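Local coordinates for putative malic enzyme ((S)-malate:NAD+ oxidoreductase (decarboxylating)) (Streptococcus pyogenes, PDB 2A9F) that probably catalyses the NAD-dependent oxidative decarboxylation of (S)-malate to pyruvate, with the help of a divalent metal ion such as magnesium or manganese, at the interface of chains A and B. Numbering follows the deposited sequence. Chains: chain A/B, putative malic enzyme ((S)-malate:NAD+ oxidoreductase (decarboxylating)).

Contact 1: the interface of chains A and B. Residues chain A 12, 15-16, 19-20, 90; chain B 47, 51, 60-62.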
ATOM      1  N   LEU A  12       8.445   3.264 -23.279  1.00 56.49           N
ATOM      2  CA  LEU A  12       8.524   4.106 -22.103  1.00 53.65           C
ATOM      3  C   LEU A  12       7.216   4.864 -22.302  1.00 54.75           C
ATOM      4  O   LEU A  12       6.677   5.507 -21.391  1.00 53.62           O
ATOM      5  CB  LEU A  12       9.731   5.032 -22.246  1.00 51.00           C
ATOM      6  CG  LEU A  12      10.135   6.091 -21.224  1.00 48.55           C
ATOM      7  CD1 LEU A  12      10.001   5.589 -19.804  1.00 50.59           C
ATOM      8  CD2 LEU A  12      11.566   6.465 -21.512  1.00 48.73           C
ATOM      9  N   ALA A  15       4.429   3.823 -20.131  1.00 48.91           N
ATOM     10  CA  ALA A  15       4.269   4.343 -18.782  1.00 49.26           C
ATOM     11  C   ALA A  15       3.476   5.638 -18.859  1.00 48.95           C
ATOM     12  O   ALA A  15       2.508   5.842 -18.117  1.00 47.93           O
ATOM     13  CB  ALA A  15       5.623   4.591 -18.142  1.00 49.67           C
ATOM     14  N   LYS A  16       3.904   6.490 -19.786  1.00 48.07           N
ATOM     15  CA  LYS A  16       3.306   7.791 -20.049  1.00 47.12           C
ATOM     16  C   LYS A  16       1.806   7.681 -20.314  1.00 45.79           C
ATOM     17  O   LYS A  16       1.010   8.423 -19.751  1.00 46.08           O
ATOM     18  CB  LYS A  16       4.000   8.415 -21.271  1.00 49.08           C
ATOM     19  CG  LYS A  16       3.443   9.753 -21.724  1.00 49.39           C
ATOM     20  CD  LYS A  16       3.827  10.842 -20.754  1.00 52.69           C
ATOM     21  CE  LYS A  16       3.478  12.223 -21.281  1.00 52.97           C
ATOM     22  NZ  LYS A  16       4.000  13.259 -20.353  1.00 52.91           N
ATOM     23  N   GLY A  19      -0.007   6.010 -17.072  1.00 42.46           N
ATOM     24  CA  GLY A  19       0.340   6.553 -15.764  1.00 44.03           C
ATOM     25  C   GLY A  19       0.588   5.429 -14.771  1.00 45.27           C
ATOM     26  O   GLY A  19      -0.143   5.275 -13.786  1.00 47.62           O
ATOM     27  N   GLY A  20       1.639   4.655 -15.029  1.00 44.50           N
ATOM     28  CA  GLY A  20       1.951   3.517 -14.194  1.00 42.13           C
ATOM     29  C   GLY A  20       1.346   2.282 -14.856  1.00 42.38           C
ATOM     30  O   GLY A  20       0.737   2.377 -15.935  1.00 41.23           O
ATOM     31  N   PRO A  90       8.614   2.014 -10.958  1.00 38.44           N
ATOM     32  CA  PRO A  90       8.330   1.267 -12.193  1.00 37.33           C
ATOM     33  C   PRO A  90       8.654  -0.216 -12.031  1.00 37.81           C
ATOM     34  O   PRO A  90       7.920  -1.074 -12.519  1.00 39.99           O
ATOM     35  CB  PRO A  90       9.237   1.937 -13.224  1.00 33.22           C
ATOM     36  CG  PRO A  90       9.288   3.320 -12.748  1.00 32.42           C
ATOM     37  CD  PRO A  90       9.462   3.179 -11.254  1.00 35.91           C
TER
ATOM     38  N   VAL B  47      12.618   3.144 -17.849  1.00 41.70           N
ATOM     39  CA  VAL B  47      11.641   3.942 -17.117  1.00 42.68           C
ATOM     40  C   VAL B  47      12.241   4.396 -15.795  1.00 44.06           C
ATOM     41  O   VAL B  47      12.110   5.565 -15.417  1.00 44.16           O
ATOM     42  CB  VAL B  47      10.360   3.149 -16.818  1.00 42.22           C
ATOM     43  CG1 VAL B  47       9.381   4.027 -16.050  1.00 41.17           C
ATOM     44  CG2 VAL B  47       9.739   2.654 -18.115  1.00 41.33           C
ATOM     45  N   ILE B  51      13.281   8.350 -14.809  1.00 50.05           N
ATOM     46  CA  ILE B  51      12.770   8.975 -13.600  1.00 49.84           C
ATOM     47  C   ILE B  51      13.915   9.364 -12.680  1.00 50.48           C
ATOM     48  O   ILE B  51      13.821  10.360 -11.965  1.00 50.31           O
ATOM     49  CB  ILE B  51      11.804   8.027 -12.843  1.00 50.43           C
ATOM     50  CG1 ILE B  51      10.510   7.875 -13.631  1.00 47.66           C
ATOM     51  CG2 ILE B  51      11.504   8.568 -11.434  1.00 49.69           C
ATOM     52  CD1 ILE B  51       9.602   6.842 -13.050  1.00 48.28           C
ATOM     53  N   ASP B  60       4.389  11.256 -13.869  1.00 50.78           N
ATOM     54  CA  ASP B  60       4.023  10.865 -15.223  1.00 49.30           C
ATOM     55  C   ASP B  60       4.090   9.372 -15.559  1.00 48.35           C
ATOM     56  O   ASP B  60       3.200   8.848 -16.219  1.00 48.46           O
ATOM     57  CB  ASP B  60       4.909  11.620 -16.218  1.00 50.73           C
ATOM     58  CG  ASP B  60       4.467  13.048 -16.426  1.00 51.74           C
ATOM     59  OD1 ASP B  60       3.457  13.251 -17.138  1.00 51.54           O
ATOM     60  OD2 ASP B  60       5.124  13.960 -15.875  1.00 49.78           O
ATOM     61  N   LEU B  61       5.130   8.686 -15.103  1.00 47.32           N
ATOM     62  CA  LEU B  61       5.319   7.272 -15.454  1.00 47.03           C
ATOM     63  C   LEU B  61       5.016   6.191 -14.407  1.00 46.40           C
ATOM     64  O   LEU B  61       5.201   4.991 -14.671  1.00 45.03           O
ATOM     65  CB  LEU B  61       6.755   7.084 -15.951  1.00 45.88           C
ATOM     66  CG  LEU B  61       7.290   8.190 -16.867  1.00 45.18           C
ATOM     67  CD1 LEU B  61       8.812   8.104 -16.969  1.00 43.43           C
ATOM     68  CD2 LEU B  61       6.633   8.077 -18.225  1.00 45.09           C
ATOM     69  N   THR B  62       4.558   6.594 -13.227  1.00 43.76           N
ATOM     70  CA  THR B  62       4.267   5.614 -12.190  1.00 40.79           C
ATOM     71  C   THR B  62       2.860   5.854 -11.690  1.00 40.32           C
ATOM     72  O   THR B  62       2.294   6.925 -11.932  1.00 38.63           O
ATOM     73  CB  THR B  62       5.280   5.723 -11.025  1.00 38.79           C
ATOM     74  OG1 THR B  62       5.062   6.935 -10.309  1.00 38.57           O
ATOM     75  CG2 THR B  62       6.683   5.754 -11.560  1.00 37.85           C
TER

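Contact 2: the interface of chains A and B. Residues chain A 42-47; chain B 8-10, 12-13.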
ATOM      1  N   PRO A  42     -22.824   2.522   6.712  1.00 62.50           N
ATOM      2  CA  PRO A  42     -23.609   1.762   7.703  1.00 60.94           C
ATOM      3  C   PRO A  42     -23.166   0.313   7.985  1.00 58.90           C
ATOM      4  O   PRO A  42     -22.548   0.041   9.018  1.00 57.97           O
ATOM      5  CB  PRO A  42     -25.033   1.864   7.162  1.00 61.81           C
ATOM      6  CG  PRO A  42     -24.819   1.877   5.686  1.00 62.71           C
ATOM      7  CD  PRO A  42     -23.614   2.785   5.493  1.00 60.63           C
ATOM      8  N   GLY A  43     -23.465  -0.609   7.073  1.00 56.79           N
ATOM      9  CA  GLY A  43     -23.093  -2.008   7.265  1.00 56.23           C
ATOM     10  C   GLY A  43     -21.649  -2.345   7.627  1.00 54.81           C
ATOM     11  O   GLY A  43     -21.393  -3.133   8.545  1.00 55.60           O
ATOM     12  N   VAL A  44     -20.700  -1.760   6.904  1.00 52.61           N
ATOM     13  CA  VAL A  44     -19.282  -2.006   7.144  1.00 52.06           C
ATOM     14  C   VAL A  44     -18.885  -1.970   8.620  1.00 52.81           C
ATOM     15  O   VAL A  44     -17.901  -2.592   9.016  1.00 51.28           O
ATOM     16  CB  VAL A  44     -18.394  -0.981   6.371  1.00 51.24           C
ATOM     17  CG1 VAL A  44     -18.435   0.374   7.051  1.00 50.40           C
ATOM     18  CG2 VAL A  44     -16.984  -1.484   6.279  1.00 48.54           C
ATOM     19  N   ALA A  45     -19.640  -1.243   9.434  1.00 52.84           N
ATOM     20  CA  ALA A  45     -19.313  -1.143  10.854  1.00 54.10           C
ATOM     21  C   ALA A  45     -19.300  -2.502  11.559  1.00 55.09           C
ATOM     22  O   ALA A  45     -18.596  -2.681  12.561  1.00 52.57           O
ATOM     23  CB  ALA A  45     -20.291  -0.222  11.546  1.00 52.39           C
ATOM     24  N   SER A  46     -20.074  -3.450  11.028  1.00 55.54           N
ATOM     25  CA  SER A  46     -20.169  -4.781  11.623  1.00 58.08           C
ATOM     26  C   SER A  46     -19.063  -5.718  11.159  1.00 55.95           C
ATOM     27  O   SER A  46     -18.827  -6.757  11.770  1.00 56.87           O
ATOM     28  CB  SER A  46     -21.535  -5.394  11.320  1.00 58.25           C
ATOM     29  OG  SER A  46     -21.753  -5.413   9.927  1.00 63.44           O
ATOM     30  N   VAL A  47     -18.395  -5.359  10.068  1.00 55.72           N
ATOM     31  CA  VAL A  47     -17.290  -6.158   9.566  1.00 52.70           C
ATOM     32  C   VAL A  47     -16.122  -5.812  10.471  1.00 52.43           C
ATOM     33  O   VAL A  47     -15.315  -6.671  10.842  1.00 52.31           O
ATOM     34  CB  VAL A  47     -16.922  -5.780   8.154  1.00 51.79           C
ATOM     35  CG1 VAL A  47     -15.734  -6.628   7.694  1.00 52.77           C
ATOM     36  CG2 VAL A  47     -18.111  -5.964   7.255  1.00 50.36           C
TER
ATOM     37  N   GLY B   8     -28.010  -4.772   6.671  1.00 72.06           N
ATOM     38  CA  GLY B   8     -26.965  -4.634   5.676  1.00 72.87           C
ATOM     39  C   GLY B   8     -25.672  -5.116   6.298  1.00 73.54           C
ATOM     40  O   GLY B   8     -24.934  -5.910   5.708  1.00 72.94           O
ATOM     41  N   GLN B   9     -25.423  -4.643   7.516  1.00 73.28           N
ATOM     42  CA  GLN B   9     -24.230  -4.998   8.269  1.00 72.91           C
ATOM     43  C   GLN B   9     -23.968  -6.500   8.210  1.00 71.49           C
ATOM     44  O   GLN B   9     -22.823  -6.950   8.274  1.00 70.52           O
ATOM     45  CB  GLN B   9     -24.386  -4.512   9.712  1.00 75.88           C
ATOM     46  CG  GLN B   9     -24.518  -2.987   9.803  1.00 79.47           C
ATOM     47  CD  GLN B   9     -24.703  -2.470  11.217  1.00 82.10           C
ATOM     48  OE1 GLN B   9     -25.686  -2.799  11.890  1.00 84.27           O
ATOM     49  NE2 GLN B   9     -23.762  -1.651  11.673  1.00 82.01           N
ATOM     50  N   LEU B  10     -25.034  -7.276   8.075  1.00 69.87           N
ATOM     51  CA  LEU B  10     -24.909  -8.717   7.962  1.00 67.38           C
ATOM     52  C   LEU B  10     -25.183  -9.058   6.511  1.00 67.80           C
ATOM     53  O   LEU B  10     -24.431  -9.799   5.884  1.00 67.21           O
ATOM     54  CB  LEU B  10     -25.931  -9.423   8.856  1.00 66.17           C
ATOM     55  CG  LEU B  10     -25.914 -10.955   8.864  1.00 65.27           C
ATOM     56  CD1 LEU B  10     -26.645 -11.426  10.097  1.00 65.63           C
ATOM     57  CD2 LEU B  10     -26.553 -11.529   7.596  1.00 63.38           C
ATOM     58  N   LEU B  12     -24.398  -8.297   4.119  1.00 66.72           N
ATOM     59  CA  LEU B  12     -23.261  -7.928   3.310  1.00 63.84           C
ATOM     60  C   LEU B  12     -22.340  -9.127   3.235  1.00 64.39           C
ATOM     61  O   LEU B  12     -22.456  -9.945   2.313  1.00 65.31           O
ATOM     62  CB  LEU B  12     -22.528  -6.715   3.899  1.00 61.48           C
ATOM     63  CG  LEU B  12     -21.660  -6.669   5.155  1.00 57.19           C
ATOM     64  CD1 LEU B  12     -20.217  -7.032   4.819  1.00 57.48           C
ATOM     65  CD2 LEU B  12     -21.700  -5.250   5.706  1.00 54.52           C
ATOM     66  N   GLU B  13     -21.478  -9.264   4.243  1.00 63.61           N
ATOM     67  CA  GLU B  13     -20.483 -10.325   4.287  1.00 60.75           C
ATOM     68  C   GLU B  13     -20.181 -10.872   2.917  1.00 59.71           C
ATOM     69  O   GLU B  13     -20.270 -12.070   2.631  1.00 58.76           O
ATOM     70  CB  GLU B  13     -20.853 -11.421   5.264  1.00 57.83           C
ATOM     71  CG  GLU B  13     -20.030 -11.284   6.533  1.00 56.46           C
ATOM     72  CD  GLU B  13     -20.358 -10.020   7.316  1.00 55.87           C
ATOM     73  OE1 GLU B  13     -20.600  -8.972   6.676  1.00 54.55           O
ATOM     74  OE2 GLU B  13     -20.364 -10.073   8.571  1.00 52.76           O
TER

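Contact 3: the interface of chains A and B. Residues chain A 83, 86-87, 89-90; chain B 48, 51-52, 58, 62.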
ATOM      1  N   ILE A  83      19.001   4.754  -6.803  1.00 57.72           N
ATOM      2  CA  ILE A  83      18.386   5.800  -7.600  1.00 55.11           C
ATOM      3  C   ILE A  83      17.202   6.468  -6.917  1.00 54.50           C
ATOM      4  O   ILE A  83      16.577   7.365  -7.485  1.00 55.93           O
ATOM      5  CB  ILE A  83      17.920   5.241  -8.941  1.00 55.52           C
ATOM      6  CG1 ILE A  83      16.999   4.036  -8.714  1.00 57.46           C
ATOM      7  CG2 ILE A  83      19.108   4.811  -9.753  1.00 55.76           C
ATOM      8  CD1 ILE A  83      16.419   3.428  -9.989  1.00 55.29           C
ATOM      9  N   GLU A  86      11.176   6.896  -5.871  1.00 50.93           N
ATOM     10  CA  GLU A  86      10.348   7.177  -7.054  1.00 49.67           C
ATOM     11  C   GLU A  86      10.828   6.438  -8.304  1.00 48.63           C
ATOM     12  O   GLU A  86      10.032   5.794  -8.993  1.00 47.95           O
ATOM     13  CB  GLU A  86      10.288   8.680  -7.361  1.00 49.32           C
ATOM     14  CG  GLU A  86       9.539   9.502  -6.335  1.00 51.95           C
ATOM     15  CD  GLU A  86      10.460  10.221  -5.366  1.00 54.70           C
ATOM     16  OE1 GLU A  86      11.504   9.644  -4.990  1.00 54.54           O
ATOM     17  OE2 GLU A  86      10.129  11.363  -4.971  1.00 56.61           O
ATOM     18  N   ALA A  87      12.127   6.533  -8.590  1.00 48.26           N
ATOM     19  CA  ALA A  87      12.717   5.872  -9.758  1.00 45.36           C
ATOM     20  C   ALA A  87      12.571   4.351  -9.686  1.00 43.09           C
ATOM     21  O   ALA A  87      12.596   3.668 -10.709  1.00 40.96           O
ATOM     22  CB  ALA A  87      14.191   6.245  -9.887  1.00 45.22           C
ATOM     23  N   MET A  89       9.843   2.749  -8.323  1.00 40.55           N
ATOM     24  CA  MET A  89       8.440   2.406  -8.509  1.00 40.37           C
ATOM     25  C   MET A  89       8.109   1.594  -9.776  1.00 39.63           C
ATOM     26  O   MET A  89       7.419   0.575  -9.689  1.00 39.13           O
ATOM     27  CB  MET A  89       7.585   3.675  -8.422  1.00 39.71           C
ATOM     28  CG  MET A  89       6.152   3.441  -7.916  1.00 39.38           C
ATOM     29  SD  MET A  89       5.927   3.071  -6.157  1.00 32.58           S
ATOM     30  CE  MET A  89       6.847   1.683  -5.946  1.00 31.82           C
ATOM     31  N   PRO A  90       8.614   2.014 -10.958  1.00 38.44           N
ATOM     32  CA  PRO A  90       8.330   1.267 -12.193  1.00 37.33           C
ATOM     33  C   PRO A  90       8.654  -0.216 -12.031  1.00 37.81           C
ATOM     34  O   PRO A  90       7.920  -1.074 -12.519  1.00 39.99           O
ATOM     35  CB  PRO A  90       9.237   1.937 -13.224  1.00 33.22           C
ATOM     36  CG  PRO A  90       9.288   3.320 -12.748  1.00 32.42           C
ATOM     37  CD  PRO A  90       9.462   3.179 -11.254  1.00 35.91           C
TER
ATOM     38  N   SER B  48      12.884   3.467 -15.093  1.00 43.86           N
ATOM     39  CA  SER B  48      13.521   3.788 -13.822  1.00 45.89           C
ATOM     40  C   SER B  48      14.582   4.875 -14.014  1.00 46.12           C
ATOM     41  O   SER B  48      14.583   5.894 -13.315  1.00 43.42           O
ATOM     42  CB  SER B  48      14.172   2.542 -13.222  1.00 46.88           C
ATOM     43  OG  SER B  48      13.188   1.633 -12.748  1.00 49.79           O
ATOM     44  N   ILE B  51      13.281   8.350 -14.809  1.00 50.05           N
ATOM     45  CA  ILE B  51      12.770   8.975 -13.600  1.00 49.84           C
ATOM     46  C   ILE B  51      13.915   9.364 -12.680  1.00 50.48           C
ATOM     47  O   ILE B  51      13.821  10.360 -11.965  1.00 50.31           O
ATOM     48  CB  ILE B  51      11.804   8.027 -12.843  1.00 50.43           C
ATOM     49  CG1 ILE B  51      10.510   7.875 -13.631  1.00 47.66           C
ATOM     50  CG2 ILE B  51      11.504   8.568 -11.434  1.00 49.69           C
ATOM     51  CD1 ILE B  51       9.602   6.842 -13.050  1.00 48.28           C
ATOM     52  N   ALA B  52      14.989   8.577 -12.698  1.00 50.58           N
ATOM     53  CA  ALA B  52      16.150   8.853 -11.855  1.00 51.70           C
ATOM     54  C   ALA B  52      16.787  10.193 -12.217  1.00 53.36           C
ATOM     55  O   ALA B  52      17.336  10.884 -11.356  1.00 53.81           O
ATOM     56  CB  ALA B  52      17.175   7.746 -11.994  1.00 51.12           C
ATOM     57  N   ALA B  58       7.956  11.168 -12.004  1.00 49.44           N
ATOM     58  CA  ALA B  58       7.310  10.196 -11.132  1.00 48.32           C
ATOM     59  C   ALA B  58       5.812  10.405 -11.232  1.00 47.96           C
ATOM     60  O   ALA B  58       5.035   9.459 -11.097  1.00 45.16           O
ATOM     61  CB  ALA B  58       7.780  10.382  -9.691  1.00 47.23           C
ATOM     62  N   THR B  62       4.558   6.594 -13.227  1.00 43.76           N
ATOM     63  CA  THR B  62       4.267   5.614 -12.190  1.00 40.79           C
ATOM     64  C   THR B  62       2.860   5.854 -11.690  1.00 40.32           C
ATOM     65  O   THR B  62       2.294   6.925 -11.932  1.00 38.63           O
ATOM     66  CB  THR B  62       5.280   5.723 -11.025  1.00 38.79           C
ATOM     67  OG1 THR B  62       5.062   6.935 -10.309  1.00 38.57           O
ATOM     68  CG2 THR B  62       6.683   5.754 -11.560  1.00 37.85           C
TER

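Contact 1: the interface of chains A and B
B:Val47 has CG1 anti to its backbone N (chi1 180°) and CG2 anti to the carbonyl carbon, and this fork lets one residue touch two separate parts of chain A. B:Val47 CG1 meets the proline ring, 3.4 Å from A:Pro90 CG. B:Val47 CG2 lies 3.4 Å from A:Leu12 CD1. The A:Pro90 ring is also met tip to tip by B:Ile51, whose CD1 lies 3.5 Å from A:Pro90 CG. The CG2 methyl of B:Thr62 packs on the same ring, 3.8 Å from A:Pro90 CG.

B:Leu61 lies against helix 13-18 of chain A. B:Leu61 CB is 3.5 Å from A:Ala15 CB. The CD2 branch of B:Leu61 extends along the helix backbone to 3.8 Å from A:Lys16 CA. Beside this packing, the A:Lys16 chain bends at chi2 (73°) and runs alongside B:Asp60, both side chains pointing the same way. The side-chain amine NZ of A:Lys16 and the carboxylate OD1 of B:Asp60 form a salt bridge of 3.3 Å; as a hydrogen bond it is weak. The patch is thus mainly apolar with one charged pair. It joins the N-terminal segment and helix 85-102 of chain A to chain B, probably as part of the malic enzyme dimer.

Contact 2: the interface of chains A and B
The loop before helix 45-53 of chain A, together with the first turn of that helix, meets the irregular N-terminal segment of chain B, where residues 8 to 13 are in loop. A polar link runs from the A:Ser46 hydroxyl OG to the backbone carbonyl O of B:Gln9, a short 2.5 Å. The hydroxyl approaches from above the plane of the carbonyl group, away from the oxygen's lone-pair directions. The fit here is too tight, and this fine geometry is doubtful. A:Ser46 OG also bonds to A:Gly43 O at 2.7 Å, within its own chain. Its chi1 of 56° puts OG between the backbone N and the carbonyl carbon, where it can face both carbonyls.

B:Gln9 lies across the loop of chain A. B:Gln9 CB packs 3.4 Å from A:Ser46 CB. Beyond CG the chain is extended (chi2 179°), which carries the amide past A:Gly43 toward A:Pro42. There B:Gln9 NE2 gives a weak hydrogen bond to A:Pro42 O, 3.4 Å long.

B:Leu12 divides its two methyls between loop and helix. B:Leu12 CD1 touches A:Val47 CG2 at 3.4 Å, and the two side chains cross at a slant. B:Leu12 CD2 lies 3.9 Å from A:Gly43 CA. The carboxylate OE1 of B:Glu13 passes A:Val47 CG2 at 3.9 Å, the two side chains running antiparallel. The patch lies within the family's N-terminal domain on the chain A side. Its centre is about 6 Å from A:Tyr40, the predicted proton donor, so the chain B segment borders the presumed active-site region.

Contact 3: the interface of chains A and B
Helix 85-102 of chain A begins here, and its first turns pack against helix 44-53 and the short helix 58-61 of chain B. A:Ala87 faces the longer helix. The backbone carbonyl O of A:Ala87 accepts a hydrogen bond from the hydroxyl OG of B:Ser48, 2.9 Å away. The donor arrives nearly in line with the C=O bond, at an angle of 165° at the oxygen. B:Ser48 holds OG anti to its carbonyl carbon (chi1 -71°), which directs the hydroxyl to chain A.

Next to this bond, the CG2 branch of B:Ile51 rests on the backbone of A:Ala87, 3.4 Å from A:Ala87 CA. The methyl of A:Ala87 lies over the chain B helix, with A:Ala87 CB 3.8 Å from B:Ala52 CA. A:Ile83, in the loop just before the helix, adds to this packing. A:Ile83 CB is 4.0 Å from B:Ala52 CB, while its CD1 tip reaches B:Ser48.

On the other side, A:Glu86 uses its aliphatic part: A:Glu86 CB lies 3.8 Å from B:Ala58 CB. A:Met89 crosses B:Thr62 at about a right angle, with A:Met89 CB 3.9 Å from B:Thr62 CG2. The B:Thr62 hydroxyl turns back to its own chain. B:Thr62 OG1 bonds to B:Ala58 O at 2.6 Å, lying within the plane of the carbonyl group, toward one of the oxygen's lone pairs. This likely fixes the rotation of the side chain, with CG2 toward chain A. The patch sets the start of helix 85-102 against chain B and likely serves to hold the two subunits in register.

Contacts 1 and 3 are neighbours, with C-alpha centres about 8 Å apart. They share A:Pro90, B:Ile51 and B:Thr62, so they merge into one patch at the start of helix 85-102 of chain A. The centre of contact 2 lies about 38 Å from that of contact 1 and 39 Å from that of contact 3. In contact 2 the N-terminal segment comes from chain B and helix 45-53 from chain A. Its centre is near A:Tyr40 but about 33 Å from A:Lys95; those of contacts 1 and 3 lie about 13 and 12 Å from A:Lys95. An active site may therefore combine Tyr40 of one subunit with Lys95 of the other, making dimerisation important for activity.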